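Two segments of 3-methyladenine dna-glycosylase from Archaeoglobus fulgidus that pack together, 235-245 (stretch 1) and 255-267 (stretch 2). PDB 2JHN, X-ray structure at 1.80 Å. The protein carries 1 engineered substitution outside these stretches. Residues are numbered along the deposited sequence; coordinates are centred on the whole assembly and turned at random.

Stretch 1 235-245: VFPADDLGVRR
Stretch 2, residues 255-267: EIQSAEKVREIAR

Residues 235-240 run as loop, with a type I turn from Pro237 to Asp240, into a helix at 241-245; the second stretch is extended to Ser258 and helical from 259 to 267. The helix axes cross at 66°, 10.1 Å apart at closest, which leaves room for side chains between them. The backbones come closest at the two alanines, where Ala238 CA and Ala259 CA lie 5.0 Å apart; the methyl Ala238 CB fits into the groove of the second helix, 3.4 Å from Ala259 O and 4.0 Å from Val262 CG1. Val262 (chi1 t) is the central knob: its CG1 meets Phe236 CE2 at the ring edge (3.7 Å) and Val243 CG1 (4.1 Å). Phe236 (chi1 t, chi2 79°) turns one face to Ala266, whose CB sits 3.9 Å from the ring centroid in a CH-pi contact.

Arginines close the flanks. Arg263 (chi1 -110°) lays a guanidinium face over Ala238 CB, 3.7 Å from its CZ, while its NH2 forms a salt bridge with Asp239 OD2 (3.0 Å). Arg244 (m, t, p) reaches the extended segment before the second helix, where NE and NH2 both donate to Gln257 O, at 2.9 and 3.0 Å. Ile256 CD1 packs 4.0 Å from Arg245 N.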

# COMPACT_ATOMS: atom_id res chain seq x y z
N VAL A 235 -5.21 11.07 6.15
CA VAL A 235 -4.42 11.36 7.32
C VAL A 235 -2.98 11.41 6.84
O VAL A 235 -2.52 10.49 6.14
CB VAL A 235 -4.66 10.29 8.41
CG1 VAL A 235 -3.71 10.45 9.58
CG2 VAL A 235 -6.13 10.35 8.89
N PHE A 236 -2.27 12.47 7.14
CA PHE A 236 -0.98 12.65 6.48
C PHE A 236 0.12 12.34 7.47
O PHE A 236 0.27 13.06 8.46
CB PHE A 236 -0.86 14.07 5.90
CG PHE A 236 0.33 14.25 4.98
CD1 PHE A 236 0.28 13.80 3.65
CD2 PHE A 236 1.49 14.87 5.45
CE1 PHE A 236 1.39 13.97 2.78
CE2 PHE A 236 2.61 15.04 4.62
CZ PHE A 236 2.55 14.59 3.27
N PRO A 237 0.90 11.26 7.21
CA PRO A 237 1.92 10.77 8.17
C PRO A 237 3.24 11.55 8.15
O PRO A 237 4.26 11.10 7.59
CB PRO A 237 2.13 9.31 7.74
CG PRO A 237 1.90 9.35 6.24
CD PRO A 237 0.86 10.43 5.98
N ALA A 238 3.21 12.70 8.80
CA ALA A 238 4.30 13.68 8.71
C ALA A 238 5.60 13.26 9.42
O ALA A 238 6.68 13.78 9.11
CB ALA A 238 3.78 15.05 9.23
N ASP A 239 5.50 12.34 10.38
CA ASP A 239 6.70 11.80 11.05
C ASP A 239 7.52 10.88 10.14
O ASP A 239 8.67 10.59 10.43
CB ASP A 239 6.37 11.07 12.36
CG ASP A 239 5.72 11.99 13.38
OD1 ASP A 239 6.43 12.87 13.92
OD2 ASP A 239 4.49 11.84 13.61
N ASP A 240 6.94 10.42 9.03
CA ASP A 240 7.66 9.52 8.14
C ASP A 240 8.91 10.25 7.59
O ASP A 240 8.80 11.36 7.05
CB ASP A 240 6.73 9.02 7.01
CG ASP A 240 7.36 7.90 6.19
OD1 ASP A 240 7.05 6.72 6.44
OD2 ASP A 240 8.19 8.22 5.31
N LEU A 241 10.09 9.65 7.77
CA LEU A 241 11.36 10.29 7.34
C LEU A 241 11.46 10.51 5.82
O LEU A 241 11.96 11.53 5.38
CB LEU A 241 12.56 9.51 7.84
CG LEU A 241 12.97 10.10 9.19
CD1 LEU A 241 12.65 9.17 10.35
CD2 LEU A 241 14.45 10.45 9.14
N GLY A 242 10.97 9.55 5.04
CA GLY A 242 10.85 9.74 3.60
C GLY A 242 9.94 10.89 3.21
O GLY A 242 10.25 11.66 2.28
N VAL A 243 8.81 11.03 3.92
CA VAL A 243 7.89 12.14 3.68
C VAL A 243 8.57 13.48 3.99
O VAL A 243 8.48 14.43 3.21
CB VAL A 243 6.56 11.97 4.48
CG1 VAL A 243 5.71 13.25 4.43
CG2 VAL A 243 5.76 10.77 3.94
N ARG A 244 9.25 13.56 5.14
CA ARG A 244 9.93 14.80 5.54
C ARG A 244 10.99 15.21 4.50
O ARG A 244 11.03 16.38 4.07
CB ARG A 244 10.53 14.65 6.95
CG ARG A 244 9.46 14.59 8.06
CD ARG A 244 10.11 14.29 9.43
NE ARG A 244 11.12 15.30 9.75
CZ ARG A 244 12.18 15.08 10.52
NH1 ARG A 244 12.39 13.89 11.05
NH2 ARG A 244 13.04 16.06 10.77
N ARG A 245 11.80 14.25 4.07
CA ARG A 245 12.80 14.46 3.01
C ARG A 245 12.19 15.01 1.72
O ARG A 245 12.65 16.02 1.18
CB ARG A 245 13.59 13.19 2.71
CG ARG A 245 14.51 12.70 3.84
CD ARG A 245 15.46 11.57 3.37
NE ARG A 245 14.78 10.35 2.93
CZ ARG A 245 14.68 9.23 3.65
NH1 ARG A 245 15.22 9.15 4.87
NH2 ARG A 245 14.04 8.18 3.14
N GLU A 255 16.52 21.82 2.73
CA GLU A 255 16.75 22.04 4.16
C GLU A 255 15.72 21.22 4.95
O GLU A 255 14.54 21.56 4.97
CB GLU A 255 16.65 23.53 4.51
CG GLU A 255 17.82 24.38 3.99
CD GLU A 255 19.17 23.96 4.55
OE1 GLU A 255 19.41 24.17 5.77
OE2 GLU A 255 20.00 23.41 3.79
N ILE A 256 16.19 20.14 5.58
CA ILE A 256 15.33 19.21 6.33
C ILE A 256 14.42 19.90 7.37
O ILE A 256 14.90 20.62 8.24
CB ILE A 256 16.13 18.02 6.95
CG1 ILE A 256 15.19 16.92 7.44
CG2 ILE A 256 17.08 18.51 8.08
CD1 ILE A 256 14.38 16.23 6.34
N GLN A 257 13.11 19.68 7.23
CA GLN A 257 12.11 20.28 8.11
C GLN A 257 11.59 19.27 9.12
O GLN A 257 11.72 18.05 8.93
CB GLN A 257 10.95 20.87 7.30
CG GLN A 257 11.38 21.93 6.26
CD GLN A 257 12.10 23.12 6.89
OE1 GLN A 257 13.33 23.23 6.81
NE2 GLN A 257 11.34 24.00 7.53
N SER A 258 11.01 19.79 10.20
CA SER A 258 10.37 19.00 11.25
C SER A 258 9.02 18.44 10.79
O SER A 258 8.41 18.99 9.87
CB SER A 258 10.16 19.89 12.49
OG SER A 258 9.10 20.82 12.28
N ALA A 259 8.55 17.39 11.45
CA ALA A 259 7.22 16.84 11.18
C ALA A 259 6.10 17.88 11.35
O ALA A 259 5.16 17.92 10.55
CB ALA A 259 6.96 15.62 12.06
N GLU A 260 6.22 18.76 12.35
CA GLU A 260 5.20 19.79 12.56
C GLU A 260 5.09 20.79 11.37
O GLU A 260 4.00 21.20 10.99
CB GLU A 260 5.34 20.51 13.93
CG GLU A 260 6.66 21.21 14.20
CD GLU A 260 6.70 21.90 15.58
OE1 GLU A 260 5.64 22.32 16.09
OE2 GLU A 260 7.81 22.02 16.14
N LYS A 261 6.23 21.14 10.79
CA LYS A 261 6.29 22.03 9.63
C LYS A 261 5.72 21.33 8.37
O LYS A 261 4.98 21.94 7.57
CB LYS A 261 7.73 22.46 9.38
CG LYS A 261 7.88 23.56 8.32
CD LYS A 261 7.33 24.89 8.89
CE LYS A 261 6.99 25.87 7.80
NZ LYS A 261 6.67 27.21 8.40
N VAL A 262 6.07 20.06 8.22
CA VAL A 262 5.52 19.24 7.13
C VAL A 262 4.00 19.12 7.24
O VAL A 262 3.30 19.26 6.25
CB VAL A 262 6.18 17.87 7.06
CG1 VAL A 262 5.43 16.93 6.10
CG2 VAL A 262 7.63 18.02 6.65
N ARG A 263 3.49 18.86 8.45
CA ARG A 263 2.05 18.88 8.69
C ARG A 263 1.38 20.18 8.29
O ARG A 263 0.25 20.18 7.78
CB ARG A 263 1.76 18.60 10.17
CG ARG A 263 1.12 17.28 10.39
CD ARG A 263 0.97 16.97 11.85
NE ARG A 263 1.20 15.55 12.01
CZ ARG A 263 2.29 15.02 12.57
NH1 ARG A 263 3.25 15.79 13.07
NH2 ARG A 263 2.40 13.70 12.64
N GLU A 264 2.06 21.29 8.57
CA GLU A 264 1.57 22.62 8.27
C GLU A 264 1.46 22.81 6.75
O GLU A 264 0.41 23.24 6.27
CB GLU A 264 2.48 23.67 8.94
CG GLU A 264 2.12 25.13 8.70
CD GLU A 264 3.33 26.06 8.84
OE1 GLU A 264 4.17 25.87 9.75
OE2 GLU A 264 3.45 26.99 8.01
N ILE A 265 2.52 22.45 6.03
CA ILE A 265 2.52 22.40 4.55
C ILE A 265 1.39 21.56 3.95
O ILE A 265 0.67 22.01 3.05
CB ILE A 265 3.91 21.92 3.98
CG1 ILE A 265 4.84 23.12 3.81
CG2 ILE A 265 3.75 21.21 2.60
CD1 ILE A 265 4.27 24.24 2.90
N ALA A 266 1.23 20.33 4.45
CA ALA A 266 0.13 19.47 3.98
C ALA A 266 -1.24 20.11 4.18
O ALA A 266 -2.10 20.06 3.29
CB ALA A 266 0.20 18.10 4.65
N ARG A 267 -1.46 20.72 5.35
CA ARG A 267 -2.70 21.42 5.62
C ARG A 267 -2.93 22.54 4.62
O ARG A 267 -4.01 22.67 4.06
CB ARG A 267 -2.73 21.99 7.04
CG ARG A 267 -3.33 21.07 8.08
CD ARG A 267 -3.60 21.80 9.40
NE ARG A 267 -2.44 22.56 9.89
CZ ARG A 267 -1.45 22.06 10.64
NH1 ARG A 267 -1.44 20.80 11.04
NH2 ARG A 267 -0.45 22.86 11.01
O HOH W 1 -1.36 14.93 9.73
O HOH W 2 4.90 14.66 15.08